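Local coordinates for putative capsid protein of prophage (Escherichia coli CFT073, PDB 3BQW) that probably builds the shell of a phage head as a prophage-encoded major capsid protein, although its function is not established, at residues 26-31 against 131-136; 71-76 against 158-163; 212-217 against 225-230; 298-303 against 330-335. All coordinates share one frame; numbering follows the deposited sequence.

Contact 1 of 4, residues 26-31 against 131-136; sequences KFSPLF and AIKARV
Lys133 of the long helix 113-146 reaches across to the end of helix 23-26 and the linker that leads into helix 30-35. The long helix is probably the spine helix of the HK97-like fold that phage major capsid proteins share. This is a surface contact, although close to the centre of the chain.

Along 131-136, Lys133 carries nearly the whole contact. Its CB sits 4.2 Å from CD of Pro29, and the two side chains cross at about a right angle. The backbone O of Lys133 has CG of Pro29 at 4.0 Å. Pro29 is the N-cap residue of helix 30-35 and also touches Glu137, one turn further along helix 113-146. Beyond CG the lysine chain is extended, with chi2 -167° and chi3 179°. Its CD and CE run beside OG of Ser28, with CE at 3.6 Å from that oxygen. Both carbons also lie 3.7 Å from the backbone O of Phe27. The ammonium group thus arrives where helix 23-26 ends. There it also donates to the backbone O of Glu24 and, weakly, to that of Phe25. The carbonyls gathered at the end of helix 23-26 probably favour the positive charge of this lysine. The bond from Lys133 NZ to Phe27 O is 2.8 Å long, and NZ stands above the carbonyl plane, 45° out of it.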
# COMPACT_ATOMS: atom_id res chain seq x y z
N LYS A 26 -10.08 5.23 -7.39
CA LYS A 26 -11.05 4.52 -6.58
C LYS A 26 -10.48 3.22 -5.93
O LYS A 26 -11.00 2.77 -4.89
CB LYS A 26 -12.37 4.31 -7.34
CG LYS A 26 -12.57 2.97 -7.99
CD LYS A 26 -13.93 2.90 -8.76
CE LYS A 26 -15.11 2.36 -7.91
NZ LYS A 26 -16.36 2.09 -8.76
N PHE A 27 -9.44 2.63 -6.52
CA PHE A 27 -8.84 1.40 -5.99
C PHE A 27 -7.44 1.64 -5.45
O PHE A 27 -6.76 2.57 -5.85
CB PHE A 27 -8.77 0.32 -7.08
CG PHE A 27 -10.07 0.11 -7.80
CD1 PHE A 27 -11.23 -0.16 -7.10
CD2 PHE A 27 -10.13 0.17 -9.18
CE1 PHE A 27 -12.44 -0.34 -7.76
CE2 PHE A 27 -11.33 -0.02 -9.85
CZ PHE A 27 -12.49 -0.28 -9.13
N SER A 28 -7.05 0.77 -4.54
CA SER A 28 -5.73 0.75 -3.91
C SER A 28 -5.15 -0.67 -3.95
O SER A 28 -5.88 -1.65 -4.13
CB SER A 28 -5.82 1.19 -2.45
OG SER A 28 -6.21 2.54 -2.36
N PRO A 29 -3.83 -0.79 -3.79
CA PRO A 29 -3.21 -2.09 -3.78
C PRO A 29 -3.75 -3.05 -2.70
O PRO A 29 -4.51 -2.64 -1.80
CB PRO A 29 -1.74 -1.75 -3.53
CG PRO A 29 -1.60 -0.42 -4.03
CD PRO A 29 -2.84 0.28 -3.69
N LEU A 30 -3.36 -4.30 -2.81
CA LEU A 30 -4.00 -5.38 -2.06
C LEU A 30 -3.95 -5.29 -0.53
O LEU A 30 -4.97 -5.41 0.12
CB LEU A 30 -3.42 -6.73 -2.51
CG LEU A 30 -4.09 -7.98 -1.90
CD1 LEU A 30 -5.48 -8.14 -2.41
CD2 LEU A 30 -3.23 -9.24 -2.13
N PHE A 31 -2.76 -5.14 0.06
CA PHE A 31 -2.63 -5.09 1.52
C PHE A 31 -3.38 -3.89 2.10
O PHE A 31 -4.09 -4.02 3.11
CB PHE A 31 -1.18 -5.09 1.95
CG PHE A 31 -0.55 -6.45 1.93
CD1 PHE A 31 -0.29 -7.11 0.72
CD2 PHE A 31 -0.24 -7.11 3.12
CE1 PHE A 31 0.31 -8.39 0.71
CE2 PHE A 31 0.34 -8.40 3.11
CZ PHE A 31 0.62 -9.03 1.90
N ALA A 131 2.02 6.78 -7.06
CA ALA A 131 3.25 6.76 -6.29
C ALA A 131 2.98 6.87 -4.78
O ALA A 131 3.69 6.27 -3.97
CB ALA A 131 4.17 7.87 -6.73
N ILE A 132 1.99 7.69 -4.41
CA ILE A 132 1.58 7.83 -3.03
C ILE A 132 0.98 6.52 -2.55
O ILE A 132 1.27 6.10 -1.44
CB ILE A 132 0.60 9.03 -2.83
CG1 ILE A 132 1.31 10.37 -3.09
CG2 ILE A 132 0.02 9.06 -1.40
CD1 ILE A 132 0.35 11.52 -3.62
N LYS A 133 0.14 5.88 -3.37
CA LYS A 133 -0.50 4.62 -2.99
C LYS A 133 0.51 3.45 -2.89
O LYS A 133 0.32 2.55 -2.09
CB LYS A 133 -1.64 4.25 -3.94
CG LYS A 133 -2.86 5.11 -3.74
CD LYS A 133 -4.07 4.60 -4.40
CE LYS A 133 -5.29 5.52 -4.12
NZ LYS A 133 -6.41 5.20 -5.07
N ALA A 134 1.55 3.51 -3.72
CA ALA A 134 2.66 2.59 -3.71
C ALA A 134 3.48 2.69 -2.44
O ALA A 134 3.82 1.68 -1.84
CB ALA A 134 3.54 2.83 -4.93
N ARG A 135 3.79 3.92 -2.00
CA ARG A 135 4.44 4.11 -0.70
C ARG A 135 3.58 3.58 0.43
O ARG A 135 4.08 2.93 1.33
CB ARG A 135 4.78 5.59 -0.46
CG ARG A 135 5.22 5.94 1.00
CD ARG A 135 6.67 5.74 1.18
NE ARG A 135 7.34 6.56 0.20
CZ ARG A 135 8.59 6.40 -0.22
NH1 ARG A 135 9.38 5.44 0.29
NH2 ARG A 135 9.05 7.25 -1.16
N VAL A 136 2.29 3.85 0.39
CA VAL A 136 1.39 3.34 1.40
C VAL A 136 1.38 1.81 1.44
O VAL A 136 1.36 1.23 2.53
CB VAL A 136 -0.04 3.91 1.22
CG1 VAL A 136 -1.02 3.22 2.14
CG2 VAL A 136 -0.06 5.39 1.49

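Contact 2 of 4, residues 71-76 against 158-163; sequences VQRDKG and RYEIDW
Arg73 has a chain bent at chi3 (76°), and this bend swings its guanidinium toward Glu160 and Asp162. Both acids have CG anti to their backbone N, and Glu160 stays extended beyond CG (chi2 -164°). The two carboxylates therefore reach out from strand 159-162 to meet one arginine.

The result is a salt-bridge network of three residues. NH1 of Arg73 lies 2.6 Å from OE1 of Glu160. NH2 of Arg73 lies 2.6 Å from OD2 of Asp162. The hydrogen bond in this second pair is weak, because the N-H points well off the oxygen. The guanidinium and the Asp162 carboxylate are nearly perpendicular, with planes 87° apart. Neither acid makes a flat, two-pronged pairing with the arginine. A water takes a 2.6 Å bond to OE2 of Glu160 as donor and accepts a long, weak one from NH1 of Arg73.

Val71 adds an apolar side. Its CG2 is 3.7 Å from OE2 of Glu160, and its CG1 lies near OE1 of the same residue. The two side chains cross at about a right angle.

Strand 159-162 and strand 70-79, which is broken at Arg73 by a 3-10 turn, belong to one antiparallel sheet. Strand 61-67 runs between them, so the side chains bridge over it, and Arg73 touches Phe62 there. OD1 of Asp162 accepts from the backbone N of Lys164.

The two acids probably stabilise the charge of Arg73, which in turn would help keep both ionised despite their burial. Lys164 NZ lies close to Arg73 NH2; the two like charges are probably balanced by the acids.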
# COMPACT_ATOMS: atom_id res chain seq x y z
N VAL A 71 18.73 1.86 14.34
CA VAL A 71 17.61 2.26 15.19
C VAL A 71 18.11 2.41 16.63
O VAL A 71 18.71 1.51 17.17
CB VAL A 71 16.44 1.26 15.10
CG1 VAL A 71 15.29 1.70 16.01
CG2 VAL A 71 15.99 1.15 13.64
N GLN A 72 17.86 3.57 17.24
CA GLN A 72 18.21 3.85 18.64
C GLN A 72 17.04 3.48 19.54
O GLN A 72 16.32 4.36 20.02
CB GLN A 72 18.54 5.35 18.87
CG GLN A 72 19.46 6.00 17.86
CD GLN A 72 20.84 5.40 17.88
OE1 GLN A 72 21.67 5.75 18.72
NE2 GLN A 72 21.10 4.50 16.95
N ARG A 73 16.88 2.18 19.80
CA ARG A 73 15.72 1.68 20.53
C ARG A 73 15.68 2.12 22.00
O ARG A 73 14.62 2.14 22.61
CB ARG A 73 15.64 0.15 20.44
CG ARG A 73 15.35 -0.42 19.03
CD ARG A 73 14.73 -1.85 19.13
NE ARG A 73 13.33 -1.76 19.54
CZ ARG A 73 12.30 -1.61 18.70
NH1 ARG A 73 12.47 -1.56 17.38
NH2 ARG A 73 11.07 -1.52 19.19
N ASP A 74 16.84 2.47 22.56
CA ASP A 74 16.87 2.97 23.94
C ASP A 74 16.28 4.37 24.01
O ASP A 74 15.86 4.79 25.07
CB ASP A 74 18.30 2.95 24.52
CG ASP A 74 18.81 1.53 24.74
OD1 ASP A 74 17.99 0.58 24.67
OD2 ASP A 74 20.03 1.36 24.96
N LYS A 75 16.25 5.06 22.88
CA LYS A 75 15.59 6.37 22.77
C LYS A 75 14.17 6.31 22.21
O LYS A 75 13.59 7.33 21.92
CB LYS A 75 16.44 7.33 21.93
CG LYS A 75 17.78 7.69 22.60
CD LYS A 75 18.59 8.66 21.75
CE LYS A 75 20.02 8.76 22.27
NZ LYS A 75 20.85 9.61 21.35
N GLY A 76 13.60 5.11 22.09
CA GLY A 76 12.22 4.96 21.64
C GLY A 76 11.25 4.96 22.79
O GLY A 76 11.62 4.70 23.93
N ARG A 158 14.38 10.87 9.73
CA ARG A 158 14.08 9.44 9.59
C ARG A 158 13.99 8.73 10.93
O ARG A 158 14.89 8.84 11.74
CB ARG A 158 15.19 8.84 8.75
CG ARG A 158 14.94 7.52 8.14
CD ARG A 158 15.91 7.39 6.98
NE ARG A 158 15.84 6.09 6.35
CZ ARG A 158 16.72 5.11 6.51
NH1 ARG A 158 17.79 5.25 7.29
NH2 ARG A 158 16.52 3.95 5.88
N TYR A 159 12.89 8.02 11.17
CA TYR A 159 12.70 7.25 12.42
C TYR A 159 11.90 5.97 12.16
O TYR A 159 11.32 5.81 11.09
CB TYR A 159 11.99 8.11 13.46
CG TYR A 159 10.51 8.29 13.22
CD1 TYR A 159 9.57 7.51 13.91
CD2 TYR A 159 10.03 9.26 12.30
CE1 TYR A 159 8.23 7.65 13.70
CE2 TYR A 159 8.64 9.43 12.09
CZ TYR A 159 7.75 8.61 12.77
OH TYR A 159 6.39 8.73 12.61
N GLU A 160 11.86 5.08 13.15
CA GLU A 160 11.17 3.79 13.04
C GLU A 160 9.89 3.80 13.86
O GLU A 160 9.87 4.29 14.98
CB GLU A 160 12.07 2.63 13.50
CG GLU A 160 11.38 1.26 13.41
CD GLU A 160 12.09 0.19 14.19
OE1 GLU A 160 11.92 0.14 15.44
OE2 GLU A 160 12.78 -0.63 13.55
N ILE A 161 8.82 3.29 13.26
CA ILE A 161 7.60 2.92 13.96
C ILE A 161 7.63 1.41 14.13
O ILE A 161 7.87 0.67 13.15
CB ILE A 161 6.31 3.26 13.16
CG1 ILE A 161 6.13 4.76 13.03
CG2 ILE A 161 5.08 2.67 13.85
CD1 ILE A 161 5.07 5.14 11.95
N ASP A 162 7.36 0.96 15.34
CA ASP A 162 7.30 -0.45 15.65
C ASP A 162 5.96 -0.76 16.32
O ASP A 162 5.67 -0.29 17.42
CB ASP A 162 8.47 -0.84 16.54
CG ASP A 162 8.57 -2.33 16.78
OD1 ASP A 162 7.80 -3.11 16.17
OD2 ASP A 162 9.44 -2.72 17.59
N TRP A 163 5.15 -1.54 15.61
CA TRP A 163 3.84 -2.00 16.11
C TRP A 163 3.97 -3.21 17.03
O TRP A 163 2.98 -3.67 17.59
CB TRP A 163 2.94 -2.34 14.94
CG TRP A 163 2.74 -1.18 13.96
CD1 TRP A 163 3.25 -1.07 12.69
CD2 TRP A 163 2.00 0.03 14.21
NE1 TRP A 163 2.86 0.13 12.13
CE2 TRP A 163 2.09 0.82 13.03
CE3 TRP A 163 1.28 0.52 15.31
CZ2 TRP A 163 1.48 2.06 12.92
CZ3 TRP A 163 0.67 1.76 15.20
CH2 TRP A 163 0.77 2.53 14.00
O HOH W 1 14.43 -2.26 14.78

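Contact 3 of 4, residues 212-217 against 225-230; sequences EVWRTL and ELYDLS
Trp214 and Tyr227 form a T-shaped (edge-to-face) aromatic pair. It joins helix 211-218 to the segment that follows helix 221-226. Both side chains also reach the mixed sheet that contains strands 206-209 and 257-267: Trp214 touches Val261 and Tyr227 touches Leu259, both of the latter strand.

The aromatic contact is the whole of the meeting between the segments. The indole presents its six-membered ring edge to one face of the phenol ring. The ring centres are 5.5 Å apart and the planes stand at 76°. CH2 of Trp214 is the atom that touches, 3.7 Å from CZ of Tyr227 and offset toward the rim. A chi1 of 173° sets CG of Trp214 anti to the backbone N, and from there the six-membered ring reaches Tyr227. The phenol OH is held separately by the backbone O of Lys251.

The remaining polar bonds described here are local. Arg215 grips Glu212 side-on, with NE to OE1 at 2.8 Å and NH2 to OE2 at 2.7 Å. The backbone O of Glu212 accepts from both N and OG1 of Thr216, which reach it from opposite faces of the carbonyl plane. Asp228 makes an Asx turn: its OD1 accepts from the backbone N of Ser230 at 3.2 Å.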
# COMPACT_ATOMS: atom_id res chain seq x y z
N GLU A 212 7.09 -17.74 -5.58
CA GLU A 212 7.89 -18.90 -5.27
C GLU A 212 7.11 -19.78 -4.30
O GLU A 212 7.08 -21.00 -4.46
CB GLU A 212 9.23 -18.45 -4.71
CG GLU A 212 10.14 -19.56 -4.18
CD GLU A 212 10.39 -20.66 -5.17
OE1 GLU A 212 10.40 -20.38 -6.39
OE2 GLU A 212 10.59 -21.82 -4.72
N VAL A 213 6.42 -19.16 -3.34
CA VAL A 213 5.52 -19.90 -2.45
C VAL A 213 4.44 -20.65 -3.23
O VAL A 213 4.19 -21.83 -2.98
CB VAL A 213 4.85 -19.02 -1.38
CG1 VAL A 213 3.90 -19.88 -0.53
CG2 VAL A 213 5.89 -18.33 -0.52
N TRP A 214 3.77 -19.97 -4.15
CA TRP A 214 2.71 -20.61 -4.92
C TRP A 214 3.25 -21.77 -5.76
O TRP A 214 2.67 -22.84 -5.74
CB TRP A 214 2.01 -19.60 -5.81
CG TRP A 214 1.04 -20.19 -6.75
CD1 TRP A 214 1.09 -20.12 -8.11
CD2 TRP A 214 -0.13 -20.98 -6.43
NE1 TRP A 214 0.01 -20.78 -8.65
CE2 TRP A 214 -0.75 -21.32 -7.65
CE3 TRP A 214 -0.71 -21.40 -5.23
CZ2 TRP A 214 -1.93 -22.06 -7.72
CZ3 TRP A 214 -1.89 -22.14 -5.29
CH2 TRP A 214 -2.48 -22.47 -6.53
N ARG A 215 4.37 -21.56 -6.44
CA ARG A 215 5.07 -22.62 -7.21
C ARG A 215 5.30 -23.89 -6.37
O ARG A 215 4.98 -25.02 -6.79
CB ARG A 215 6.40 -22.05 -7.74
CG ARG A 215 7.16 -22.93 -8.72
CD ARG A 215 8.64 -22.48 -8.94
NE ARG A 215 9.52 -22.70 -7.78
CZ ARG A 215 9.92 -23.91 -7.33
NH1 ARG A 215 9.54 -25.03 -7.93
NH2 ARG A 215 10.71 -24.00 -6.26
N THR A 216 5.86 -23.71 -5.18
CA THR A 216 6.18 -24.81 -4.28
C THR A 216 4.93 -25.51 -3.73
O THR A 216 4.80 -26.74 -3.81
CB THR A 216 7.01 -24.29 -3.11
OG1 THR A 216 8.16 -23.62 -3.63
CG2 THR A 216 7.44 -25.44 -2.16
N LEU A 217 4.00 -24.72 -3.19
CA LEU A 217 2.73 -25.24 -2.69
C LEU A 217 2.02 -26.09 -3.73
O LEU A 217 1.53 -27.17 -3.44
CB LEU A 217 1.84 -24.11 -2.21
CG LEU A 217 0.48 -24.50 -1.57
CD1 LEU A 217 0.65 -25.55 -0.44
CD2 LEU A 217 -0.24 -23.27 -1.06
N GLU A 225 -4.90 -32.13 -4.58
CA GLU A 225 -6.09 -32.92 -4.24
C GLU A 225 -7.11 -32.15 -3.37
O GLU A 225 -8.30 -32.46 -3.40
CB GLU A 225 -5.66 -34.22 -3.56
CG GLU A 225 -4.90 -35.19 -4.50
CD GLU A 225 -4.26 -36.40 -3.78
OE1 GLU A 225 -4.35 -36.50 -2.52
OE2 GLU A 225 -3.66 -37.26 -4.49
N LEU A 226 -6.64 -31.17 -2.59
CA LEU A 226 -7.51 -30.35 -1.72
C LEU A 226 -7.79 -28.98 -2.31
O LEU A 226 -8.74 -28.31 -1.90
CB LEU A 226 -6.86 -30.14 -0.34
CG LEU A 226 -6.64 -31.38 0.53
CD1 LEU A 226 -5.93 -31.01 1.82
CD2 LEU A 226 -7.97 -32.07 0.80
N TYR A 227 -6.94 -28.56 -3.25
CA TYR A 227 -7.05 -27.25 -3.91
C TYR A 227 -8.41 -27.10 -4.60
O TYR A 227 -8.77 -27.89 -5.48
CB TYR A 227 -5.88 -27.11 -4.93
CG TYR A 227 -5.90 -25.90 -5.85
CD1 TYR A 227 -6.42 -24.67 -5.44
CD2 TYR A 227 -5.34 -25.98 -7.13
CE1 TYR A 227 -6.41 -23.57 -6.30
CE2 TYR A 227 -5.33 -24.89 -7.99
CZ TYR A 227 -5.86 -23.68 -7.58
OH TYR A 227 -5.85 -22.57 -8.44
N ASP A 228 -9.14 -26.07 -4.19
CA ASP A 228 -10.48 -25.80 -4.69
C ASP A 228 -10.46 -24.54 -5.55
O ASP A 228 -10.65 -23.43 -5.04
CB ASP A 228 -11.43 -25.64 -3.51
CG ASP A 228 -12.88 -25.69 -3.90
OD1 ASP A 228 -13.20 -25.47 -5.10
OD2 ASP A 228 -13.70 -25.94 -2.99
N LEU A 229 -10.23 -24.74 -6.85
CA LEU A 229 -10.21 -23.67 -7.86
C LEU A 229 -11.51 -22.84 -7.92
O LEU A 229 -11.48 -21.69 -8.35
CB LEU A 229 -9.90 -24.26 -9.25
CG LEU A 229 -9.78 -23.33 -10.48
CD1 LEU A 229 -8.57 -22.41 -10.37
CD2 LEU A 229 -9.71 -24.14 -11.78
N SER A 230 -12.63 -23.43 -7.50
CA SER A 230 -13.92 -22.74 -7.54
C SER A 230 -13.95 -21.45 -6.72
O SER A 230 -13.39 -21.40 -5.61
CB SER A 230 -15.05 -23.64 -7.04
OG SER A 230 -15.92 -22.90 -6.20

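Contact 4 of 4, residues 298-303 against 330-335; sequences IMDQEA and QTHSAP
His332 has CB of Asp300 over one face of its imidazole ring, a CH-pi contact. That carbon is 4.1 Å from the ring centroid and 24° off the ring normal, displaced toward the rim. It comes nearest to the NE2 and CD2 side of the ring. The Asp300 carboxylate is turned 54° from the ring plane. Its OD1 stays 3.8 Å from NE2 of His332, too far for a hydrogen bond. CG2 of Ile298 approaches the same ring obliquely.

Ile298 covers the base of the histidine. Its CG2 meets CB of His332 at 4.0 Å. Its CD1 lies 3.6 Å from the backbone O of His332. The isoleucine also touches Tyr86 and Asn311.

The contact sets the turn before helix 301-305 against strand 327-338, which belongs to the mixed sheet that also holds strands 90-92, 292-295 and 314-319. Asp300 is the N-cap of that helix. Its chi1 of -176° holds CG anti to the backbone N. From there OD2 takes two weak bonds, from the backbone N of Glu302 and, at 3.3 Å, from that of Ala303. The same oxygen makes a salt bridge with Lys316 of strand 314-319.

Lys316 also lies against His332, and Lys88 touches that residue too. In the next position, the Ser333 side chain starts out away from 298-303, and its OG bonds to the backbone O of Met312.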
# COMPACT_ATOMS: atom_id res chain seq x y z
N ILE A 298 -2.39 18.50 5.39
CA ILE A 298 -1.64 19.11 4.30
C ILE A 298 -1.01 20.40 4.84
O ILE A 298 -1.68 21.18 5.53
CB ILE A 298 -2.55 19.42 3.12
CG1 ILE A 298 -3.32 18.17 2.68
CG2 ILE A 298 -1.72 20.01 1.97
CD1 ILE A 298 -2.44 17.12 2.03
N MET A 299 0.27 20.59 4.54
CA MET A 299 1.06 21.66 5.14
C MET A 299 1.43 22.79 4.15
O MET A 299 2.03 23.79 4.55
CB MET A 299 2.32 21.09 5.84
CG MET A 299 2.01 20.35 7.16
SD MET A 299 0.98 21.27 8.39
CE MET A 299 2.29 22.16 9.24
N ASP A 300 1.03 22.64 2.89
CA ASP A 300 1.18 23.67 1.86
C ASP A 300 0.49 24.99 2.23
O ASP A 300 -0.68 24.99 2.64
CB ASP A 300 0.60 23.14 0.54
CG ASP A 300 0.80 24.10 -0.61
OD1 ASP A 300 1.96 24.28 -1.03
OD2 ASP A 300 -0.21 24.66 -1.09
N GLN A 301 1.21 26.11 2.04
CA GLN A 301 0.67 27.40 2.45
C GLN A 301 -0.68 27.69 1.81
O GLN A 301 -1.56 28.24 2.48
CB GLN A 301 1.63 28.57 2.19
CG GLN A 301 1.11 29.88 2.83
CD GLN A 301 2.03 31.08 2.68
OE1 GLN A 301 2.87 31.36 3.55
NE2 GLN A 301 1.84 31.84 1.60
N GLU A 302 -0.86 27.33 0.54
CA GLU A 302 -2.12 27.62 -0.15
C GLU A 302 -3.23 26.73 0.38
O GLU A 302 -4.39 27.13 0.46
CB GLU A 302 -1.98 27.47 -1.66
CG GLU A 302 -3.25 27.75 -2.46
CD GLU A 302 -3.69 29.22 -2.48
OE1 GLU A 302 -2.91 30.11 -2.04
OE2 GLU A 302 -4.82 29.49 -2.95
N ALA A 303 -2.87 25.50 0.73
CA ALA A 303 -3.79 24.62 1.46
C ALA A 303 -4.13 25.26 2.81
O ALA A 303 -5.30 25.37 3.17
CB ALA A 303 -3.18 23.22 1.65
N GLN A 330 1.75 18.96 -8.91
CA GLN A 330 2.28 18.35 -7.71
C GLN A 330 1.13 17.96 -6.79
O GLN A 330 0.14 18.69 -6.68
CB GLN A 330 3.18 19.36 -7.01
CG GLN A 330 3.78 18.91 -5.72
CD GLN A 330 4.59 19.99 -5.09
OE1 GLN A 330 4.06 21.04 -4.77
NE2 GLN A 330 5.90 19.76 -4.92
N THR A 331 1.28 16.84 -6.11
CA THR A 331 0.26 16.34 -5.19
C THR A 331 0.87 16.09 -3.79
O THR A 331 1.78 15.26 -3.63
CB THR A 331 -0.38 15.05 -5.73
OG1 THR A 331 -0.80 15.27 -7.08
CG2 THR A 331 -1.60 14.65 -4.87
N HIS A 332 0.36 16.81 -2.81
CA HIS A 332 0.71 16.66 -1.40
C HIS A 332 -0.11 15.55 -0.73
O HIS A 332 -1.30 15.43 -0.97
CB HIS A 332 0.46 17.97 -0.64
CG HIS A 332 1.40 19.06 -1.01
ND1 HIS A 332 1.49 19.57 -2.29
CD2 HIS A 332 2.31 19.74 -0.27
CE1 HIS A 332 2.41 20.52 -2.32
NE2 HIS A 332 2.93 20.63 -1.11
N SER A 333 0.55 14.77 0.11
CA SER A 333 -0.10 13.72 0.93
C SER A 333 0.82 13.29 2.09
O SER A 333 2.04 13.25 1.94
CB SER A 333 -0.44 12.50 0.08
OG SER A 333 -1.36 11.65 0.74
N ALA A 334 0.22 12.93 3.22
CA ALA A 334 0.97 12.49 4.42
C ALA A 334 0.31 11.26 5.03
O ALA A 334 -0.17 11.31 6.14
CB ALA A 334 1.08 13.64 5.46
N PRO A 335 0.30 10.14 4.29
CA PRO A 335 -0.32 8.89 4.72
C PRO A 335 0.55 8.02 5.61
O PRO A 335 1.78 7.99 5.47
CB PRO A 335 -0.56 8.17 3.40
CG PRO A 335 0.60 8.60 2.54
CD PRO A 335 0.90 10.01 2.94

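Overall arrangement
Contact 4 is buried, contacts 2 and 3 are partly buried, and contact 1 lies at the surface of helix 113-146 even though it is close to the chain's centre. Contacts 1 and 4 share a neighbourhood: Ile132 and Val136 of the helix pack on strand 327-338, with CG2 of Val136 3.4 Å from CB of Pro335. Contact 3 is the remote one, its centre about 44 Å from that of contact 4, on the opposite side of the chain's centre. Contact 2 comes within about 8 Å of contact 4 (nearest atoms). Contact 1 uses a lysine on carbonyls, contact 2 ion pairs, contact 3 aromatic rings, and contact 4 apolar and CH-pi packing.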